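Local structure of PGRP-Hd - Peptidoglycan recognition protein homologue (Alvinella pompejana, 3EP1) at residues 28-33 with 108-113. The protein probably recognises bacterial peptidoglycan in innate immunity and belongs to the peptidoglycan recognition proteins, which share their fold with N-acetylmuramoyl-L-alanine amidases. Sequence-based numbering, arbitrary orientation.
Sequences EIFLWQ and SHSIGV
Phe30 and Ser110 meet where two parallel strands, 26-33 and 110-115, run side by side in the sheet, and the aromatic side chain is worth following outward. Its CB comes 4.2 Å from Ile111 O. CG is anti to the carbonyl carbon and beside the backbone N (chi1 -69°); farther out, on the face shared with Glu28 and Ser110, the CD2-CE2 edge of the ring meets the serine. Ser110 OG sits at this edge, near the ring plane, 3.3 Å from both CD2 and CE2 of Phe30, and CE2 also packs 3.5 Å from Ser110 CB. That hydroxyl is also hydrogen-bonded to Arg106 O, a bond that would tend to hold its rotation at the ring edge. The Phe30 side chain touches Thr103, Arg106 and Arg152 as well; an alanine here would probably open a gap at the Ser110 hydroxyl and cost much of that packing.

Between the two faces, the backbone is paired in regular parallel fashion: Phe30 N donates to Ile111 O at 2.9 Å, and Phe30 O receives Val113 N in a nearly straight bond of 176°. Ile111 N to Glu28 O and Trp32 N to Val113 O continue the pattern on either side. Strands 26-33 and 110-115 lie inside the mixed sheet of the PGRP/amidase fold, with 149-152 next to the first and 82-84 next to the second.

On the other face, Ile29 and Val113 lie side by side, CG2 to CG2 at 3.9 Å, while Leu31 CD2 approaches Val113 CB at 4.1 Å. Back on the Phe30 face, Glu28 CG rests 3.6 Å from Ser110 CB, and its carboxylate forms salt bridges with Arg106 and Arg152, whose charges would probably favour its ionised form.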
loop_
_atom_site.group_PDB
_atom_site.type_symbol
_atom_site.label_atom_id
_atom_site.label_comp_id
_atom_site.label_asym_id
_atom_site.label_seq_id
_atom_site.Cartn_x
_atom_site.Cartn_y
_atom_site.Cartn_z
ATOM N N GLU A 28 3.326 15.811 3.253
ATOM C CA GLU A 28 3.552 16.292 1.893
ATOM C C GLU A 28 4.577 15.489 1.086
ATOM O O GLU A 28 5.563 14.985 1.619
ATOM C CB GLU A 28 3.910 17.789 1.901
ATOM C CG GLU A 28 5.096 18.185 2.760
ATOM C CD GLU A 28 5.098 19.676 3.060
ATOM O OE1 GLU A 28 6.029 20.163 3.733
ATOM O OE2 GLU A 28 4.151 20.357 2.616
ATOM N N ILE A 29 4.312 15.359 -0.208
ATOM C CA ILE A 29 5.188 14.621 -1.111
ATOM C C ILE A 29 5.856 15.576 -2.096
ATOM O O ILE A 29 5.176 16.275 -2.848
ATOM C CB ILE A 29 4.402 13.564 -1.928
ATOM C CG1 ILE A 29 3.840 12.474 -1.010
ATOM C CG2 ILE A 29 5.312 12.939 -2.967
ATOM C CD1 ILE A 29 2.711 12.910 -0.109
ATOM N N PHE A 30 7.182 15.606 -2.096
ATOM C CA PHE A 30 7.913 16.480 -3.008
ATOM C C PHE A 30 8.386 15.716 -4.232
ATOM O O PHE A 30 9.102 14.726 -4.108
ATOM C CB PHE A 30 9.107 17.117 -2.289
ATOM C CG PHE A 30 8.713 18.121 -1.249
ATOM C CD1 PHE A 30 8.050 19.293 -1.615
ATOM C CD2 PHE A 30 8.963 17.884 0.097
ATOM C CE1 PHE A 30 7.638 20.211 -0.654
ATOM C CE2 PHE A 30 8.554 18.798 1.070
ATOM C CZ PHE A 30 7.890 19.963 0.693
ATOM N N LEU A 31 7.987 16.189 -5.412
ATOM C CA LEU A 31 8.354 15.549 -6.674
ATOM C C LEU A 31 9.549 16.185 -7.371
ATOM O O LEU A 31 9.561 17.389 -7.637
ATOM C CB LEU A 31 7.162 15.544 -7.637
ATOM C CG LEU A 31 6.200 14.351 -7.603
ATOM C CD1 LEU A 31 5.153 14.522 -8.691
ATOM C CD2 LEU A 31 6.957 13.053 -7.831
ATOM N N TRP A 32 10.550 15.365 -7.663
ATOM C CA TRP A 32 11.763 15.815 -8.342
ATOM C C TRP A 32 12.069 14.882 -9.489
ATOM O O TRP A 32 11.905 13.679 -9.361
ATOM C CB TRP A 32 12.966 15.790 -7.405
ATOM C CG TRP A 32 12.934 16.791 -6.327
ATOM C CD1 TRP A 32 12.252 16.715 -5.150
ATOM C CD2 TRP A 32 13.645 18.033 -6.306
ATOM N NE1 TRP A 32 12.498 17.832 -4.391
ATOM C CE2 TRP A 32 13.349 18.659 -5.076
ATOM C CE3 TRP A 32 14.506 18.677 -7.209
ATOM C CZ2 TRP A 32 13.884 19.901 -4.719
ATOM C CZ3 TRP A 32 15.040 19.910 -6.855
ATOM C CH2 TRP A 32 14.726 20.508 -5.617
ATOM N N GLN A 33 12.523 15.437 -10.603
ATOM C CA GLN A 33 12.874 14.630 -11.760
ATOM C C GLN A 33 14.390 14.454 -11.726
ATOM O O GLN A 33 15.104 15.368 -11.302
ATOM C CB GLN A 33 12.485 15.353 -13.046
ATOM C CG GLN A 33 13.463 16.442 -13.450
ATOM C CD GLN A 33 13.037 17.188 -14.694
ATOM O OE1 GLN A 33 12.697 16.585 -15.708
ATOM N NE2 GLN A 33 13.063 18.512 -14.624
ATOM N N SER A 108 12.094 17.255 6.994
ATOM C CA SER A 108 11.615 16.689 8.253
ATOM C C SER A 108 10.242 16.022 8.309
ATOM O O SER A 108 10.066 15.061 9.052
ATOM C CB SER A 108 11.712 17.743 9.361
ATOM O OG SER A 108 11.122 18.962 8.944
ATOM N N HIS A 109 9.268 16.505 7.547
ATOM C CA HIS A 109 7.951 15.880 7.598
ATOM C C HIS A 109 7.355 15.651 6.219
ATOM O O HIS A 109 6.199 15.962 5.973
ATOM C CB HIS A 109 7.006 16.732 8.453
ATOM C CG HIS A 109 7.532 17.020 9.827
ATOM N ND1 HIS A 109 7.633 16.054 10.806
ATOM C CD2 HIS A 109 8.043 18.154 10.368
ATOM C CE1 HIS A 109 8.183 16.577 11.888
ATOM N NE2 HIS A 109 8.443 17.849 11.649
ATOM N N SER A 110 8.149 15.091 5.316
ATOM C CA SER A 110 7.669 14.834 3.968
ATOM C C SER A 110 8.372 13.633 3.366
ATOM O O SER A 110 9.291 13.068 3.955
ATOM C CB SER A 110 7.938 16.036 3.079
ATOM O OG SER A 110 9.335 16.146 2.870
ATOM N N ILE A 111 7.928 13.272 2.170
ATOM C CA ILE A 111 8.487 12.164 1.420
ATOM C C ILE A 111 9.000 12.699 0.081
ATOM O O ILE A 111 8.289 13.397 -0.638
ATOM C CB ILE A 111 7.419 11.080 1.179
ATOM C CG1 ILE A 111 7.137 10.348 2.484
ATOM C CG2 ILE A 111 7.878 10.107 0.114
ATOM C CD1 ILE A 111 8.314 9.559 2.992
ATOM N N GLY A 112 10.248 12.392 -0.232
ATOM C CA GLY A 112 10.821 12.848 -1.479
ATOM C C GLY A 112 10.774 11.726 -2.489
ATOM O O GLY A 112 11.271 10.636 -2.234
ATOM N N VAL A 113 10.156 11.989 -3.631
ATOM C CA VAL A 113 10.048 10.993 -4.678
ATOM C C VAL A 113 10.696 11.520 -5.948
ATOM O O VAL A 113 10.347 12.587 -6.436
ATOM C CB VAL A 113 8.578 10.649 -4.993
ATOM C CG1 VAL A 113 8.524 9.589 -6.080
ATOM C CG2 VAL A 113 7.860 10.157 -3.750
#